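Local atomic coordinates of myosin regulatory light chain, striated adductor muscle (PDB entry 1WDC), a protein that binds calcium as the regulatory light chain of scallop muscle myosin and is responsible for the calcium dependence of its Mg-ATPase activity. Residues 84-87 with 88-92; 142-145 with 146-149. One frame throughout, in Å; residues are numbered along the deposited sequence.

Contact 1 (84-87 with 88-92); sequences DSEE and TIRNA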
loop_
_atom_site.group_PDB
_atom_site.type_symbol
_atom_site.label_atom_id
_atom_site.label_comp_id
_atom_site.label_asym_id
_atom_site.label_seq_id
_atom_site.Cartn_x
_atom_site.Cartn_y
_atom_site.Cartn_z
ATOM N N ASP B 84 14.223 -3.496 -8.894
ATOM C CA ASP B 84 14.196 -4.474 -7.813
ATOM C C ASP B 84 14.282 -5.891 -8.334
ATOM O O ASP B 84 13.890 -6.146 -9.461
ATOM C CB ASP B 84 12.929 -4.276 -6.995
ATOM C CG ASP B 84 13.028 -3.071 -6.076
ATOM O OD1 ASP B 84 13.722 -3.200 -5.035
ATOM O OD2 ASP B 84 12.488 -1.986 -6.410
ATOM N N SER B 85 14.843 -6.805 -7.548
ATOM C CA SER B 85 14.843 -8.205 -7.928
ATOM C C SER B 85 13.435 -8.784 -8.047
ATOM O O SER B 85 12.482 -8.195 -7.561
ATOM C CB SER B 85 15.608 -9.008 -6.910
ATOM O OG SER B 85 15.013 -8.835 -5.647
ATOM N N GLU B 86 13.328 -9.985 -8.614
ATOM C CA GLU B 86 12.036 -10.600 -8.872
ATOM C C GLU B 86 11.389 -11.024 -7.573
ATOM O O GLU B 86 10.167 -10.908 -7.391
ATOM C CB GLU B 86 12.190 -11.817 -9.765
ATOM C CG GLU B 86 10.923 -12.150 -10.533
ATOM C CD GLU B 86 11.035 -13.414 -11.380
ATOM O OE1 GLU B 86 12.170 -13.802 -11.727
ATOM O OE2 GLU B 86 9.985 -13.974 -11.774
ATOM N N GLU B 87 12.231 -11.442 -6.643
ATOM C CA GLU B 87 11.761 -11.840 -5.331
ATOM C C GLU B 87 11.174 -10.659 -4.556
ATOM O O GLU B 87 10.088 -10.767 -3.989
ATOM C CB GLU B 87 12.905 -12.467 -4.543
ATOM C CG GLU B 87 12.505 -12.921 -3.148
ATOM C CD GLU B 87 13.700 -13.363 -2.329
ATOM O OE1 GLU B 87 14.615 -12.528 -2.093
ATOM O OE2 GLU B 87 13.730 -14.556 -1.950
ATOM N N THR B 88 11.856 -9.516 -4.621
ATOM C CA THR B 88 11.372 -8.290 -3.998
ATOM C C THR B 88 10.008 -7.863 -4.543
ATOM O O THR B 88 9.135 -7.461 -3.783
ATOM C CB THR B 88 12.354 -7.120 -4.199
ATOM O OG1 THR B 88 13.583 -7.417 -3.541
ATOM C CG2 THR B 88 11.794 -5.832 -3.602
ATOM N N ILE B 89 9.862 -7.920 -5.861
ATOM C CA ILE B 89 8.619 -7.539 -6.533
ATOM C C ILE B 89 7.491 -8.542 -6.269
ATOM O O ILE B 89 6.381 -8.151 -5.949
ATOM C CB ILE B 89 8.811 -7.386 -8.079
ATOM C CG1 ILE B 89 9.962 -6.407 -8.399
ATOM C CG2 ILE B 89 7.494 -6.878 -8.727
ATOM C CD1 ILE B 89 10.403 -6.401 -9.875
ATOM N N ARG B 90 7.795 -9.826 -6.332
ATOM C CA ARG B 90 6.803 -10.831 -5.961
ATOM C C ARG B 90 6.313 -10.753 -4.495
ATOM O O ARG B 90 5.105 -10.831 -4.235
ATOM C CB ARG B 90 7.341 -12.216 -6.261
ATOM C CG ARG B 90 6.238 -13.214 -6.473
ATOM C CD ARG B 90 6.798 -14.605 -6.591
ATOM N NE ARG B 90 8.084 -14.636 -7.280
ATOM C CZ ARG B 90 9.214 -15.002 -6.689
ATOM N NH1 ARG B 90 9.259 -15.146 -5.367
ATOM N NH2 ARG B 90 10.311 -15.152 -7.405
ATOM N N ASN B 91 7.226 -10.466 -3.566
ATOM C CA ASN B 91 6.856 -10.274 -2.175
ATOM C C ASN B 91 6.061 -9.046 -1.906
ATOM O O ASN B 91 5.341 -9.014 -0.917
ATOM C CB ASN B 91 8.078 -10.252 -1.274
ATOM C CG ASN B 91 8.700 -11.608 -1.117
ATOM O OD1 ASN B 91 9.851 -11.736 -0.704
ATOM N ND2 ASN B 91 7.961 -12.638 -1.478
ATOM N N ALA B 92 6.260 -7.987 -2.692
ATOM C CA ALA B 92 5.484 -6.762 -2.519
ATOM C C ALA B 92 4.026 -7.022 -2.842
ATOM O O ALA B 92 3.154 -6.531 -2.153
ATOM C CB ALA B 92 6.024 -5.629 -3.407
HETATM O O HOH W 1 7.897 -14.312 -10.174
HETATM O O HOH W 2 13.942 -9.665 -1.241
#

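Contact 2 (142-145 with 146-149); sequences VKFT and AMIK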
loop_
_atom_site.group_PDB
_atom_site.type_symbol
_atom_site.label_atom_id
_atom_site.label_comp_id
_atom_site.label_asym_id
_atom_site.label_seq_id
_atom_site.Cartn_x
_atom_site.Cartn_y
_atom_site.Cartn_z
ATOM N N VAL B 142 2.510 -13.591 -10.037
ATOM C CA VAL B 142 3.760 -14.314 -10.067
ATOM C C VAL B 142 4.244 -14.266 -11.512
ATOM O O VAL B 142 5.391 -13.905 -11.770
ATOM C CB VAL B 142 3.614 -15.766 -9.591
ATOM C CG1 VAL B 142 4.925 -16.448 -9.678
ATOM C CG2 VAL B 142 3.156 -15.817 -8.161
ATOM N N LYS B 143 3.310 -14.408 -12.450
ATOM C CA LYS B 143 3.669 -14.470 -13.852
ATOM C C LYS B 143 3.950 -13.120 -14.370
ATOM O O LYS B 143 4.728 -12.978 -15.288
ATOM C CB LYS B 143 2.559 -15.073 -14.699
ATOM C CG LYS B 143 2.906 -16.453 -15.236
ATOM C CD LYS B 143 4.454 -16.707 -15.234
ATOM C CE LYS B 143 4.936 -17.466 -13.966
ATOM N NZ LYS B 143 6.405 -17.275 -13.640
ATOM N N PHE B 144 3.127 -12.173 -13.957
ATOM C CA PHE B 144 3.355 -10.785 -14.286
ATOM C C PHE B 144 4.755 -10.303 -13.832
ATOM O O PHE B 144 5.412 -9.532 -14.530
ATOM C CB PHE B 144 2.275 -9.929 -13.645
ATOM C CG PHE B 144 2.446 -8.464 -13.901
ATOM C CD1 PHE B 144 1.986 -7.896 -15.078
ATOM C CD2 PHE B 144 3.054 -7.640 -12.952
ATOM C CE1 PHE B 144 2.118 -6.523 -15.297
ATOM C CE2 PHE B 144 3.185 -6.283 -13.171
ATOM C CZ PHE B 144 2.718 -5.722 -14.337
ATOM N N THR B 145 5.185 -10.700 -12.642
ATOM C CA THR B 145 6.507 -10.320 -12.166
ATOM C C THR B 145 7.622 -10.870 -13.063
ATOM O O THR B 145 8.510 -10.114 -13.451
ATOM C CB THR B 145 6.719 -10.781 -10.716
ATOM O OG1 THR B 145 5.733 -10.167 -9.869
ATOM C CG2 THR B 145 8.098 -10.405 -10.240
ATOM N N ALA B 146 7.572 -12.163 -13.402
ATOM C CA ALA B 146 8.461 -12.746 -14.402
ATOM C C ALA B 146 8.465 -11.972 -15.741
ATOM O O ALA B 146 9.513 -11.547 -16.203
ATOM C CB ALA B 146 8.088 -14.187 -14.627
ATOM N N MET B 147 7.281 -11.675 -16.270
ATOM C CA MET B 147 7.107 -10.842 -17.455
ATOM C C MET B 147 7.767 -9.485 -17.317
ATOM O O MET B 147 8.293 -8.948 -18.284
ATOM C CB MET B 147 5.619 -10.627 -17.744
ATOM C CG MET B 147 5.304 -9.322 -18.476
ATOM S SD MET B 147 3.700 -9.322 -19.339
ATOM C CE MET B 147 2.971 -7.897 -18.626
ATOM N N ILE B 148 7.564 -8.856 -16.168
ATOM C CA ILE B 148 8.121 -7.535 -15.866
ATOM C C ILE B 148 9.643 -7.550 -15.601
ATOM O O ILE B 148 10.316 -6.542 -15.800
ATOM C CB ILE B 148 7.337 -6.918 -14.696
ATOM C CG1 ILE B 148 6.412 -5.863 -15.237
ATOM C CG2 ILE B 148 8.229 -6.345 -13.595
ATOM C CD1 ILE B 148 6.177 -4.796 -14.216
ATOM N N LYS B 149 10.196 -8.734 -15.336
ATOM C CA LYS B 149 11.619 -8.888 -15.094
ATOM C C LYS B 149 12.323 -9.738 -16.135
ATOM O O LYS B 149 13.524 -9.947 -16.033
ATOM C CB LYS B 149 11.854 -9.492 -13.723
ATOM C CG LYS B 149 11.458 -8.577 -12.609
ATOM C CD LYS B 149 12.674 -8.116 -11.870
ATOM C CE LYS B 149 13.479 -7.084 -12.665
ATOM N NZ LYS B 149 14.915 -6.954 -12.192
#

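Contact 1 (84-87 with 88-92)
Ser85 and Thr88 meet through their hydroxyls, Ser85 OG lying 2.9 Å from Thr88 OG1, at an N-cap that starts helix 86-94, the first helix of the second EF-hand range. Ser85 OG also accepts from Thr88 N in a weak capping bond of 3.4 Å, and a chi1 of 59°, which sets OG between the backbone N and the carbonyl carbon, turns it back over the first helical turn. Behind the cap the regular i to i+4 pattern begins: Ile89 N donates to Ser85 O, Arg90 N to Glu86 O at 2.8 Å with a nearly straight N-H...O angle of 167°, and Asn91 N to Glu87 O.

Two waters extend the polar network. One donates to Glu86 OE2 and accepts from Arg90 NE, approaching the guanidinium edge in its plane. It bridges opposite charges that fall short of a salt bridge, since Glu86 OE2 and Arg90 NH2 are 4.5 Å apart; the other carboxylate oxygen, Glu86 OE1, is hydrogen-bonded to Ser151. The second water donates to Glu87 OE1 and is also hydrogen-bonded to Thr88 OG1. One face of the Arg90 guanidinium lies over Glu86 O and Glu87 CA.

The Glu87 and Asn91 side chains run alongside each other, carboxylate and amide planes 21° apart, with Glu87 CG 3.8 Å from Asn91 OD1. Asp84 crosses Thr88 at a slant and puts CB near Ile89 CG1, while its OD2 is hydrogen-bonded to a polar side chain and salt-bridged to a basic one, both on the chain of another protein. Thr88 CG2, anti to the backbone N, reaches Asp84 OD1 at 3.6 Å, a methyl against a carboxylate oxygen.

Contact 2 (142-145 with 146-149)
Phe144 packs against both Met147 and Ile148, one turn further along helix 141-149. Ile148 CG1 makes a CH-pi contact over one ring face, 4.2 Å from the Phe144 centroid and 28° off the ring normal, while Ile148 CD1 comes to 3.5 Å from Phe144 CE2. Met147 bends at chi3, and this brings CE obliquely to the ring, 3.7 Å from Phe144 CD1. With CG anti to the backbone N (chi1 179°), the phenylalanine ring lies within range of both side chains. Replacing the ring by an alanine is likely to leave Met147 CE and Ile148 CG1 without their aromatic partner and to open a gap toward Pro133 and Thr128.

Among the backbone bonds, Ala146 N, Met147 N and Ile148 N donate to Val142 O, Lys143 O and Phe144 O. The last, Lys149 N to Thr145 O, is weak because it is bent, its N-H...O angle being 121°; Lys149 N also donates to Ala146 O, three residues back.

The bent Lys143 chain brings its amino nitrogen NZ to 3.7 Å from the Ala146 CB methyl, a van der Waals touch.

Helix 141-149 is the last helix of the EF-hand-type C-terminal half, and its i, i+3, i+4 apolar side chains also pack on the chain of another protein, consistent with a light chain bound to its partner.

How the contacts relate
Contact 1 comes first along the chain, at the start of helix 86-94, and contact 2 follows on helix 141-149, the last helix modelled. Their centres lie 10 Å apart, on the same side of the chain's centre, and the two helices touch directly. Lys149 NZ lies 3.0 Å from Asp84 O, Glu86 CG sits 3.3 Å from Thr145 CG2, and Ile89 CD1 meets Lys149 CD. So the first helix of the second EF-hand range and the last helix of the chain pack together in the second half of the molecule, away from the magnesium site of the first. Both contacts also pack against another protein's chain, consistent with a part for this helix pair in holding the light chain within the regulatory domain.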